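Local coordinates for protein cytochrome P450 RhF (PDB 6RO8) that forms the heme domain of a probable class VII cytochrome P450, which likely oxidises substrates by monooxygenase or peroxygenase chemistry at a cysteine-ligated heme iron, at residues A[112-116]-A[379-383]; A[220-225]-A[261-265]; A[315-320]-A[418-422]. All coordinates share one frame; numbering follows the deposited sequence.

Contact 1: residues A[112-116]-A[379-383]. With HEM (protoporphyrin IX containing Fe), chain B; HIS (histidine), chain C.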
loop_
_atom_site.group_PDB
_atom_site.type_symbol
_atom_site.label_atom_id
_atom_site.label_comp_id
_atom_site.label_asym_id
_atom_site.label_seq_id
_atom_site.Cartn_x
_atom_site.Cartn_y
_atom_site.Cartn_z
ATOM N N THR A 112 13.981 4.707 -5.575
ATOM C CA THR A 112 13.497 3.600 -6.383
ATOM C C THR A 112 12.694 4.171 -7.537
ATOM O O THR A 112 13.206 4.977 -8.319
ATOM C CB THR A 112 12.628 2.665 -5.554
ATOM O OG1 THR A 112 11.565 3.427 -4.959
ATOM C CG2 THR A 112 13.453 2.012 -4.460
ATOM N N LEU A 113 11.435 3.772 -7.645
ATOM C CA LEU A 113 10.507 4.413 -8.564
ATOM C C LEU A 113 9.542 5.338 -7.846
ATOM O O LEU A 113 9.354 6.483 -8.271
ATOM C CB LEU A 113 9.717 3.361 -9.349
ATOM C CG LEU A 113 10.427 2.726 -10.542
ATOM C CD1 LEU A 113 9.496 1.765 -11.256
ATOM C CD2 LEU A 113 10.918 3.796 -11.495
ATOM N N VAL A 114 8.944 4.874 -6.744
ATOM C CA VAL A 114 7.814 5.590 -6.161
ATOM C C VAL A 114 8.276 6.893 -5.537
ATOM O O VAL A 114 7.493 7.840 -5.428
ATOM C CB VAL A 114 7.063 4.693 -5.149
ATOM C CG1 VAL A 114 7.852 4.545 -3.847
ATOM C CG2 VAL A 114 5.617 5.201 -4.914
ATOM N N ASN A 115 9.542 6.973 -5.137
ATOM C CA ASN A 115 10.105 8.168 -4.522
ATOM C C ASN A 115 11.191 8.809 -5.372
ATOM O O ASN A 115 11.927 9.673 -4.876
ATOM C CB ASN A 115 10.647 7.858 -3.119
ATOM C CG ASN A 115 11.888 6.971 -3.133
ATOM O OD1 ASN A 115 12.175 6.270 -4.109
ATOM N ND2 ASN A 115 12.631 7.001 -2.034
ATOM N N GLU A 116 11.325 8.398 -6.630
ATOM C CA GLU A 116 12.241 9.082 -7.526
ATOM C C GLU A 116 11.561 10.316 -8.092
ATOM O O GLU A 116 10.347 10.363 -8.271
ATOM C CB GLU A 116 12.724 8.176 -8.654
ATOM C CG GLU A 116 13.785 8.830 -9.553
ATOM C CD GLU A 116 15.070 9.172 -8.824
ATOM O OE1 GLU A 116 16.001 8.345 -8.833
ATOM O OE2 GLU A 116 15.151 10.277 -8.254
ATOM N N HIS A 379 3.281 8.875 -10.807
ATOM C CA HIS A 379 3.679 7.746 -9.979
ATOM C C HIS A 379 2.546 6.748 -9.760
ATOM O O HIS A 379 2.686 5.839 -8.927
ATOM C CB HIS A 379 4.202 8.232 -8.627
ATOM C CG HIS A 379 5.522 8.940 -8.701
ATOM N ND1 HIS A 379 6.730 8.287 -8.583
ATOM C CD2 HIS A 379 5.820 10.250 -8.876
ATOM C CE1 HIS A 379 7.712 9.162 -8.682
ATOM N NE2 HIS A 379 7.187 10.357 -8.869
ATOM N N GLN A 380 1.444 6.878 -10.496
ATOM C CA GLN A 380 0.313 5.979 -10.300
ATOM C C GLN A 380 0.745 4.519 -10.348
ATOM O O GLN A 380 1.536 4.114 -11.201
ATOM C CB GLN A 380 -0.765 6.212 -11.344
ATOM C CG GLN A 380 -2.012 5.448 -10.982
ATOM C CD GLN A 380 -2.945 5.292 -12.133
ATOM O OE1 GLN A 380 -2.632 4.617 -13.117
ATOM N NE2 GLN A 380 -4.121 5.895 -12.013
ATOM N N CYS A 381 0.200 3.740 -9.418
ATOM C CA CYS A 381 0.710 2.417 -9.104
ATOM C C CYS A 381 0.867 1.544 -10.349
ATOM O O CYS A 381 -0.088 1.330 -11.106
ATOM C CB CYS A 381 -0.240 1.751 -8.120
ATOM S SG CYS A 381 0.184 0.059 -7.968
ATOM N N MET A 382 2.074 1.020 -10.554
ATOM C CA MET A 382 2.315 0.190 -11.730
ATOM C C MET A 382 1.721 -1.204 -11.601
ATOM O O MET A 382 1.486 -1.857 -12.624
ATOM C CB MET A 382 3.812 0.061 -12.015
ATOM C CG MET A 382 4.376 1.257 -12.734
ATOM S SD MET A 382 6.164 1.146 -12.927
ATOM C CE MET A 382 6.332 0.198 -14.443
ATOM N N GLY A 383 1.464 -1.661 -10.377
ATOM C CA GLY A 383 0.993 -3.011 -10.152
ATOM C C GLY A 383 -0.483 -3.049 -9.811
ATOM O O GLY A 383 -0.979 -4.075 -9.317
HETATM C CHA HEM B . 3.029 3.147 -6.777
HETATM C CHB HEM B . -0.681 1.644 -4.009
HETATM C CHC HEM B . 0.117 -2.994 -5.287
HETATM C CHD HEM B . 4.089 -1.491 -7.648
HETATM C C1A HEM B . 1.966 3.159 -5.901
HETATM C C2A HEM B . 1.401 4.313 -5.224
HETATM C C3A HEM B . 0.389 3.901 -4.468
HETATM C C4A HEM B . 0.260 2.461 -4.616
HETATM C CMA HEM B . -0.484 4.820 -3.587
HETATM C CAA HEM B . 1.873 5.779 -5.362
HETATM C CBA HEM B . 0.950 6.449 -6.360
HETATM C CGA HEM B . 1.371 7.866 -6.640
HETATM O O1A HEM B . 2.363 8.339 -6.031
HETATM O O2A HEM B . 0.705 8.515 -7.480
HETATM C C1B HEM B . -0.842 0.289 -4.183
HETATM C C2B HEM B . -1.967 -0.494 -3.707
HETATM C C3B HEM B . -1.740 -1.786 -4.047
HETATM C C4B HEM B . -0.469 -1.854 -4.756
HETATM C CMB HEM B . -3.172 0.118 -2.943
HETATM C CAB HEM B . -2.615 -3.040 -3.816
HETATM C CBB HEM B . -3.879 -3.033 -3.392
HETATM C C1C HEM B . 1.270 -3.002 -6.042
HETATM C C2C HEM B . 1.943 -4.151 -6.623
HETATM C C3C HEM B . 3.039 -3.701 -7.275
HETATM C C4C HEM B . 3.090 -2.274 -7.128
HETATM C CMC HEM B . 1.436 -5.604 -6.488
HETATM C CAC HEM B . 4.140 -4.442 -8.082
HETATM C CBC HEM B . 4.163 -5.769 -8.222
HETATM C C1D HEM B . 4.174 -0.121 -7.605
HETATM C C2D HEM B . 5.226 0.677 -8.187
HETATM C C3D HEM B . 4.936 1.954 -7.962
HETATM C C4D HEM B . 3.682 2.019 -7.220
HETATM C CMD HEM B . 6.472 0.160 -8.937
HETATM C CAD HEM B . 5.827 3.137 -8.403
HETATM C CBD HEM B . 5.497 3.614 -9.810
HETATM C CGD HEM B . 6.043 5.012 -9.998
HETATM O O1D HEM B . 6.661 5.539 -9.049
HETATM O O2D HEM B . 5.858 5.615 -11.084
HETATM N NA HEM B . 1.253 2.052 -5.492
HETATM N NB HEM B . 0.045 -0.571 -4.814
HETATM N NC HEM B . 2.008 -1.879 -6.374
HETATM N ND HEM B . 3.246 0.731 -7.025
HETATM FE FE HEM B . 1.639 0.049 -5.938
HETATM N N HIS C . 4.887 0.372 -0.419
HETATM C CA HIS C . 3.649 0.820 -1.047
HETATM C C HIS C . 2.852 -0.357 -1.601
HETATM O O HIS C . 1.833 -0.147 -2.271
HETATM C CB HIS C . 3.947 1.824 -2.161
HETATM C CG HIS C . 5.140 1.469 -2.991
HETATM N ND1 HIS C . 5.099 1.411 -4.369
HETATM C CD2 HIS C . 6.409 1.152 -2.639
HETATM C CE1 HIS C . 6.292 1.075 -4.829
HETATM N NE2 HIS C . 7.104 0.912 -3.800
HETATM O OXT HIS C . 3.211 -1.517 -1.389
HETATM O O HOH W 1 3.072 0.004 -4.137
#
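His379 turns its ring edge to the carbonyls of Leu113 and Glu116. It belongs to the cysteine-ligand loop of the cytochrome P450 fold, just before helix 384-401. The other side, 112-116, is part of the loop between helices 96-104 and 121-127. Both loops meet beside a heme propionate. His379 ND1 donates to propionate O1D of the heme at 2.8 Å, with an N-H...O angle of 150°. CE1 of the same ring lies 2.9 Å from Glu116 O and 3.2 Å from Leu113 O, both near the ring plane. CG of His379 sits beside its own backbone N (chi1 -70°), and the CB bond points at the opposite loop. The ring edge thus reaches both the propionate and the Leu113-Glu116 turn, a type I beta turn. Arg126 and Arg322 also hydrogen-bond the heme.

Leu113 and Met382 meet at about a right angle. The contact is apolar, Leu113 CD1 to Met382 SD at 3.8 Å. Met382 bends at its last torsion (chi3 86°), and its SD also lies near the propionate carbon CBD. Val114 splits its two methyls. CG2 lies 3.8 Å from heme CHA, and CG1 faces the imidazole of the bound histidine at its NE2, 3.7 Å away. Cys381 SG binds the heme iron at 2.5 Å, and water 1 is a further ligand of the iron at 2.3 Å.

Contact 2: residues A[220-225]-A[261-265]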
loop_
_atom_site.group_PDB
_atom_site.type_symbol
_atom_site.label_atom_id
_atom_site.label_comp_id
_atom_site.label_asym_id
_atom_site.label_seq_id
_atom_site.Cartn_x
_atom_site.Cartn_y
_atom_site.Cartn_z
ATOM N N PHE A 220 17.390 -6.892 6.271
ATOM C CA PHE A 220 16.627 -6.780 5.030
ATOM C C PHE A 220 17.482 -6.208 3.900
ATOM O O PHE A 220 17.519 -6.755 2.796
ATOM C CB PHE A 220 15.391 -5.906 5.282
ATOM C CG PHE A 220 14.307 -6.050 4.250
ATOM C CD1 PHE A 220 14.412 -6.983 3.227
ATOM C CD2 PHE A 220 13.182 -5.233 4.305
ATOM C CE1 PHE A 220 13.411 -7.100 2.286
ATOM C CE2 PHE A 220 12.187 -5.351 3.382
ATOM C CZ PHE A 220 12.301 -6.286 2.367
ATOM N N TRP A 221 18.171 -5.100 4.160
ATOM C CA TRP A 221 19.075 -4.533 3.166
ATOM C C TRP A 221 20.146 -5.539 2.765
ATOM O O TRP A 221 20.402 -5.753 1.574
ATOM C CB TRP A 221 19.723 -3.257 3.713
ATOM C CG TRP A 221 20.608 -2.571 2.722
ATOM C CD1 TRP A 221 21.972 -2.608 2.669
ATOM C CD2 TRP A 221 20.189 -1.744 1.632
ATOM N NE1 TRP A 221 22.426 -1.855 1.613
ATOM C CE2 TRP A 221 21.352 -1.314 0.959
ATOM C CE3 TRP A 221 18.945 -1.326 1.161
ATOM C CZ2 TRP A 221 21.307 -0.491 -0.159
ATOM C CZ3 TRP A 221 18.899 -0.509 0.046
ATOM C CH2 TRP A 221 20.075 -0.100 -0.601
ATOM N N GLU A 222 20.789 -6.160 3.752
ATOM C CA GLU A 222 21.825 -7.138 3.457
ATOM C C GLU A 222 21.271 -8.307 2.665
ATOM O O GLU A 222 21.898 -8.759 1.699
ATOM C CB GLU A 222 22.453 -7.630 4.749
ATOM C CG GLU A 222 23.697 -8.431 4.543
ATOM C CD GLU A 222 24.423 -8.643 5.844
ATOM O OE1 GLU A 222 23.756 -9.056 6.816
ATOM O OE2 GLU A 222 25.649 -8.392 5.902
ATOM N N TYR A 223 20.097 -8.808 3.055
ATOM C CA TYR A 223 19.473 -9.911 2.330
ATOM C C TYR A 223 19.279 -9.568 0.850
ATOM O O TYR A 223 19.700 -10.325 -0.034
ATOM C CB TYR A 223 18.132 -10.279 2.979
ATOM C CG TYR A 223 17.391 -11.381 2.241
ATOM C CD1 TYR A 223 17.742 -12.722 2.408
ATOM C CD2 TYR A 223 16.344 -11.079 1.374
ATOM C CE1 TYR A 223 17.072 -13.729 1.737
ATOM C CE2 TYR A 223 15.663 -12.086 0.689
ATOM C CZ TYR A 223 16.037 -13.406 0.876
ATOM O OH TYR A 223 15.379 -14.414 0.214
ATOM N N SER A 224 18.635 -8.426 0.567
ATOM C CA SER A 224 18.374 -7.944 -0.785
ATOM C C SER A 224 19.678 -7.825 -1.556
ATOM O O SER A 224 19.718 -8.094 -2.765
ATOM C CB SER A 224 17.605 -6.612 -0.733
ATOM O OG SER A 224 18.005 -5.851 0.394
ATOM N N GLY A 225 20.759 -7.465 -0.864
ATOM C CA GLY A 225 22.054 -7.461 -1.515
ATOM C C GLY A 225 22.461 -8.826 -2.032
ATOM O O GLY A 225 22.783 -8.972 -3.209
ATOM N N HIS A 261 19.590 -2.057 -5.885
ATOM C CA HIS A 261 19.572 -2.531 -4.512
ATOM C C HIS A 261 18.406 -1.925 -3.743
ATOM O O HIS A 261 17.722 -2.629 -2.987
ATOM C CB HIS A 261 20.907 -2.202 -3.851
ATOM C CG HIS A 261 21.154 -2.948 -2.581
ATOM N ND1 HIS A 261 22.403 -3.033 -2.002
ATOM C CD2 HIS A 261 20.314 -3.635 -1.773
ATOM C CE1 HIS A 261 22.319 -3.740 -0.891
ATOM N NE2 HIS A 261 21.062 -4.115 -0.727
ATOM N N SER A 262 18.151 -0.629 -3.941
ATOM C CA SER A 262 17.041 0.019 -3.251
ATOM C C SER A 262 15.697 -0.552 -3.706
ATOM O O SER A 262 14.833 -0.872 -2.877
ATOM C CB SER A 262 17.106 1.535 -3.467
ATOM O OG SER A 262 18.293 2.094 -2.891
ATOM N N MET A 263 15.507 -0.710 -5.022
ATOM C CA MET A 263 14.239 -1.243 -5.507
ATOM C C MET A 263 14.038 -2.680 -5.043
ATOM O O MET A 263 12.928 -3.065 -4.667
ATOM C CB MET A 263 14.157 -1.138 -7.035
ATOM C CG MET A 263 12.793 -1.533 -7.633
ATOM S SD MET A 263 11.430 -0.504 -7.029
ATOM C CE MET A 263 10.528 -0.171 -8.529
ATOM N N MET A 264 15.102 -3.484 -5.046
ATOM C CA MET A 264 14.996 -4.849 -4.540
ATOM C C MET A 264 14.268 -4.864 -3.203
ATOM O O MET A 264 13.235 -5.523 -3.050
ATOM C CB MET A 264 16.386 -5.477 -4.392
ATOM C CG MET A 264 16.809 -6.375 -5.540
ATOM S SD MET A 264 15.700 -7.766 -5.870
ATOM C CE MET A 264 15.959 -8.727 -4.402
ATOM N N MET A 265 14.778 -4.106 -2.227
ATOM C CA MET A 265 14.195 -4.141 -0.889
ATOM C C MET A 265 12.816 -3.513 -0.853
ATOM O O MET A 265 11.896 -4.070 -0.244
ATOM C CB MET A 265 15.099 -3.440 0.118
ATOM C CG MET A 265 14.882 -3.959 1.515
ATOM S SD MET A 265 15.709 -2.975 2.791
ATOM C CE MET A 265 15.365 -1.331 2.239
#
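Trp221 and His261 stack face to face. The six-membered ring of Trp221 and the imidazole have centroids 3.6 Å apart and planes at 14°. His261 NE2 lies over the indole, and Trp221 CZ2 lies over the centre of the imidazole. Ser262 OG and Met265 SD sit at the indole edge, and Ser262 OG is hydrogen-bonded to Asn110 N. On Phe220, one face carries Met265 CG, a CH-pi contact 3.2 Å from the ring centroid. Met265 SD is over the same ring, 4.0 Å from its centroid, a Met-aromatic contact.

The imidazole also bonds through its edge. His261 NE2 donates at 2.9 Å to Trp221 O, which lies in the ring plane, with an N-H...O angle of 169°. Ser224 OG is a neighbour at that edge. Gly225 N reaches the carbonyl from the opposite face, so Trp221 O accepts two bonds. CG of His261 lies anti to its backbone N, carrying the ring to helix 207-233.

The axes of the short segments 220-225 and 261-265 approach to 8.9 Å, with an angle of 112° between their N-to-C directions. This is plain packing of two helices, probably helix G and the start of the long distal helix of the P450 fold.

Contact 3: residues A[315-320]-A[418-422]. With HEM (protoporphyrin IX containing Fe), chain B; HIS (histidine), chain C.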
loop_
_atom_site.group_PDB
_atom_site.type_symbol
_atom_site.label_atom_id
_atom_site.label_comp_id
_atom_site.label_asym_id
_atom_site.label_seq_id
_atom_site.Cartn_x
_atom_site.Cartn_y
_atom_site.Cartn_z
ATOM N N GLY A 315 -9.471 1.048 1.049
ATOM C CA GLY A 315 -8.226 0.647 0.429
ATOM C C GLY A 315 -7.115 0.410 1.444
ATOM O O GLY A 315 -7.218 0.741 2.629
ATOM N N SER A 316 -6.036 -0.205 0.960
ATOM C CA SER A 316 -4.910 -0.584 1.803
ATOM C C SER A 316 -3.882 0.522 1.958
ATOM O O SER A 316 -3.113 0.487 2.918
ATOM C CB SER A 316 -4.225 -1.831 1.245
ATOM O OG SER A 316 -3.964 -1.669 -0.144
ATOM N N VAL A 317 -3.839 1.482 1.039
ATOM C CA VAL A 317 -3.116 2.733 1.236
ATOM C C VAL A 317 -4.131 3.811 1.600
ATOM O O VAL A 317 -5.031 4.124 0.811
ATOM C CB VAL A 317 -2.319 3.128 -0.015
ATOM C CG1 VAL A 317 -1.644 4.492 0.202
ATOM C CG2 VAL A 317 -1.284 2.052 -0.348
ATOM N N VAL A 318 -3.990 4.380 2.792
ATOM C CA VAL A 318 -4.911 5.399 3.286
ATOM C C VAL A 318 -4.306 6.793 3.292
ATOM O O VAL A 318 -5.060 7.771 3.430
ATOM C CB VAL A 318 -5.420 5.053 4.700
ATOM C CG1 VAL A 318 -6.319 3.784 4.660
ATOM C CG2 VAL A 318 -4.242 4.862 5.654
ATOM N N ALA A 319 -2.981 6.921 3.158
ATOM C CA ALA A 319 -2.304 8.216 3.147
ATOM C C ALA A 319 -0.939 8.059 2.489
ATOM O O ALA A 319 -0.180 7.158 2.847
ATOM C CB ALA A 319 -2.129 8.759 4.562
ATOM N N TRP A 320 -0.629 8.927 1.536
ATOM C CA TRP A 320 0.672 8.963 0.889
ATOM C C TRP A 320 1.256 10.371 1.054
ATOM O O TRP A 320 0.594 11.286 1.559
ATOM C CB TRP A 320 0.549 8.543 -0.587
ATOM C CG TRP A 320 1.738 7.800 -1.114
ATOM C CD1 TRP A 320 2.502 8.146 -2.200
ATOM C CD2 TRP A 320 2.310 6.587 -0.595
ATOM N NE1 TRP A 320 3.521 7.233 -2.381
ATOM C CE2 TRP A 320 3.426 6.266 -1.413
ATOM C CE3 TRP A 320 2.002 5.751 0.488
ATOM C CZ2 TRP A 320 4.221 5.137 -1.194
ATOM C CZ3 TRP A 320 2.811 4.637 0.717
ATOM C CH2 TRP A 320 3.900 4.337 -0.130
ATOM N N THR A 418 0.841 5.183 9.500
ATOM C CA THR A 418 0.109 6.300 8.912
ATOM C C THR A 418 -0.519 5.989 7.568
ATOM O O THR A 418 -1.495 6.649 7.207
ATOM C CB THR A 418 1.035 7.518 8.726
ATOM O OG1 THR A 418 2.020 7.218 7.716
ATOM C CG2 THR A 418 1.679 7.898 10.035
ATOM N N SER A 419 0.011 5.016 6.834
ATOM C CA SER A 419 -0.225 4.913 5.402
ATOM C C SER A 419 -0.876 3.607 4.963
ATOM O O SER A 419 -1.638 3.606 3.988
ATOM C CB SER A 419 1.100 5.084 4.657
ATOM O OG SER A 419 1.496 6.445 4.744
ATOM N N PHE A 420 -0.609 2.503 5.649
ATOM C CA PHE A 420 -1.147 1.215 5.260
ATOM C C PHE A 420 -2.180 0.755 6.283
ATOM O O PHE A 420 -2.111 1.108 7.461
ATOM C CB PHE A 420 -0.022 0.190 5.094
ATOM C CG PHE A 420 1.032 0.621 4.118
ATOM C CD1 PHE A 420 0.876 0.388 2.767
ATOM C CD2 PHE A 420 2.176 1.263 4.545
ATOM C CE1 PHE A 420 1.844 0.780 1.863
ATOM C CE2 PHE A 420 3.143 1.650 3.642
ATOM C CZ PHE A 420 2.974 1.412 2.300
ATOM N N ARG A 421 -3.165 -0.010 5.808
ATOM C CA ARG A 421 -4.321 -0.359 6.631
ATOM C C ARG A 421 -4.918 -1.690 6.188
ATOM O O ARG A 421 -5.348 -1.850 5.037
ATOM C CB ARG A 421 -5.385 0.737 6.585
ATOM C CG ARG A 421 -6.477 0.492 7.592
ATOM C CD ARG A 421 -7.421 1.667 7.765
ATOM N NE ARG A 421 -8.484 1.325 8.711
ATOM C CZ ARG A 421 -8.348 1.334 10.038
ATOM N NH1 ARG A 421 -7.200 1.698 10.594
ATOM N NH2 ARG A 421 -9.370 0.998 10.818
ATOM N N GLY A 422 -4.953 -2.635 7.122
ATOM C CA GLY A 422 -5.675 -3.868 6.961
ATOM C C GLY A 422 -5.698 -4.588 8.289
ATOM O O GLY A 422 -4.829 -4.390 9.142
HETATM C CHA HEM B . 3.029 3.147 -6.777
HETATM C CHB HEM B . -0.681 1.644 -4.009
HETATM C CHC HEM B . 0.117 -2.994 -5.287
HETATM C CHD HEM B . 4.089 -1.491 -7.648
HETATM C C1A HEM B . 1.966 3.159 -5.901
HETATM C C2A HEM B . 1.401 4.313 -5.224
HETATM C C3A HEM B . 0.389 3.901 -4.468
HETATM C C4A HEM B . 0.260 2.461 -4.616
HETATM C CMA HEM B . -0.484 4.820 -3.587
HETATM C CAA HEM B . 1.873 5.779 -5.362
HETATM C CBA HEM B . 0.950 6.449 -6.360
HETATM C CGA HEM B . 1.371 7.866 -6.640
HETATM O O1A HEM B . 2.363 8.339 -6.031
HETATM O O2A HEM B . 0.705 8.515 -7.480
HETATM C C1B HEM B . -0.842 0.289 -4.183
HETATM C C2B HEM B . -1.967 -0.494 -3.707
HETATM C C3B HEM B . -1.740 -1.786 -4.047
HETATM C C4B HEM B . -0.469 -1.854 -4.756
HETATM C CMB HEM B . -3.172 0.118 -2.943
HETATM C CAB HEM B . -2.615 -3.040 -3.816
HETATM C CBB HEM B . -3.879 -3.033 -3.392
HETATM C C1C HEM B . 1.270 -3.002 -6.042
HETATM C C2C HEM B . 1.943 -4.151 -6.623
HETATM C C3C HEM B . 3.039 -3.701 -7.275
HETATM C C4C HEM B . 3.090 -2.274 -7.128
HETATM C CMC HEM B . 1.436 -5.604 -6.488
HETATM C CAC HEM B . 4.140 -4.442 -8.082
HETATM C CBC HEM B . 4.163 -5.769 -8.222
HETATM C C1D HEM B . 4.174 -0.121 -7.605
HETATM C C2D HEM B . 5.226 0.677 -8.187
HETATM C C3D HEM B . 4.936 1.954 -7.962
HETATM C C4D HEM B . 3.682 2.019 -7.220
HETATM C CMD HEM B . 6.472 0.160 -8.937
HETATM C CAD HEM B . 5.827 3.137 -8.403
HETATM C CBD HEM B . 5.497 3.614 -9.810
HETATM C CGD HEM B . 6.043 5.012 -9.998
HETATM O O1D HEM B . 6.661 5.539 -9.049
HETATM O O2D HEM B . 5.858 5.615 -11.084
HETATM N NA HEM B . 1.253 2.052 -5.492
HETATM N NB HEM B . 0.045 -0.571 -4.814
HETATM N NC HEM B . 2.008 -1.879 -6.374
HETATM N ND HEM B . 3.246 0.731 -7.025
HETATM FE FE HEM B . 1.639 0.049 -5.938
HETATM N N HIS C . 4.887 0.372 -0.419
HETATM C CA HIS C . 3.649 0.820 -1.047
HETATM C C HIS C . 2.852 -0.357 -1.601
HETATM O O HIS C . 1.833 -0.147 -2.271
HETATM C CB HIS C . 3.947 1.824 -2.161
HETATM C CG HIS C . 5.140 1.469 -2.991
HETATM N ND1 HIS C . 5.099 1.411 -4.369
HETATM C CD2 HIS C . 6.409 1.152 -2.639
HETATM C CE1 HIS C . 6.292 1.075 -4.829
HETATM N NE2 HIS C . 7.104 0.912 -3.800
HETATM O OXT HIS C . 3.211 -1.517 -1.389
HETATM O O HOH W 1 3.072 0.004 -4.137
#
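Val317 and Phe420 form a single antiparallel beta bridge, a non-hydrogen-bonded pair flanked by Arg421 N to Ser316 O (2.9 Å) and Val318 N to Ser419 O (2.7 Å). A third bond follows on the Ala319 side. Ser419 OG donates to Ala319 O at 2.6 Å, from above the carbonyl plane and not along a lone pair. Thr418 OG1 in turn donates to Ser419 OG, so this hydroxyl both gives and receives.

Trp320 CZ3 meets Phe420 CZ at 3.6 Å. The rings are oblique, with planes at 81°, and Phe420 CZ lies near the plane of the indole. CG of Phe420 stays beside its backbone N (chi1 -56°), and the ring swings toward the pocket. Its edge meets the bound histidine, Phe420 CE1 to CA of that ligand at 3.4 Å. Trp320 CH2 touches CB of the same ligand at 3.2 Å, and one indole face lies over heme methyl CMA. The two rings thus line the bound histidine. Val317 CG2 is 3.7 Å from heme CHB and also borders the Phe420 ring.

Away from the heme, Val318 CG1 rests on Arg421 CB at 3.7 Å. The arginine chain runs extended, and NH1 bonds to Gln39 O. These loops probably correspond to the fifth and sixth substrate recognition sites of P450s.

Ser316 OG bonds to Thr274 O at the start of helix 273-288. Strand 340-343 pairs with Trp320 and packs on Ala319 and Ser419 through Phe342. Trp202, at the end of helix 187-202, meets Phe420 edge to face.

In the fold
Contacts 1 and 3 both touch the heme and the bound histidine, with centres about 16 Å apart. Contact 1 supplies the ligand Cys381 and the propionate partner His379. From contact 3, Trp320 and Phe420 lie against the bound histidine, which Val114 of contact 1 also borders. The two contacts touch directly, Val114 CG2 to Trp320 NE1 at 3.9 Å. Along the chain their segments alternate. Contact 2 lies farther from the heme, with the Met264 side chain about 12 Å from it. It packs against contact 1 through Thr112 CG2 and Met263 N, 3.5 Å apart. It does not touch contact 3, their nearest atoms being about 11 Å apart.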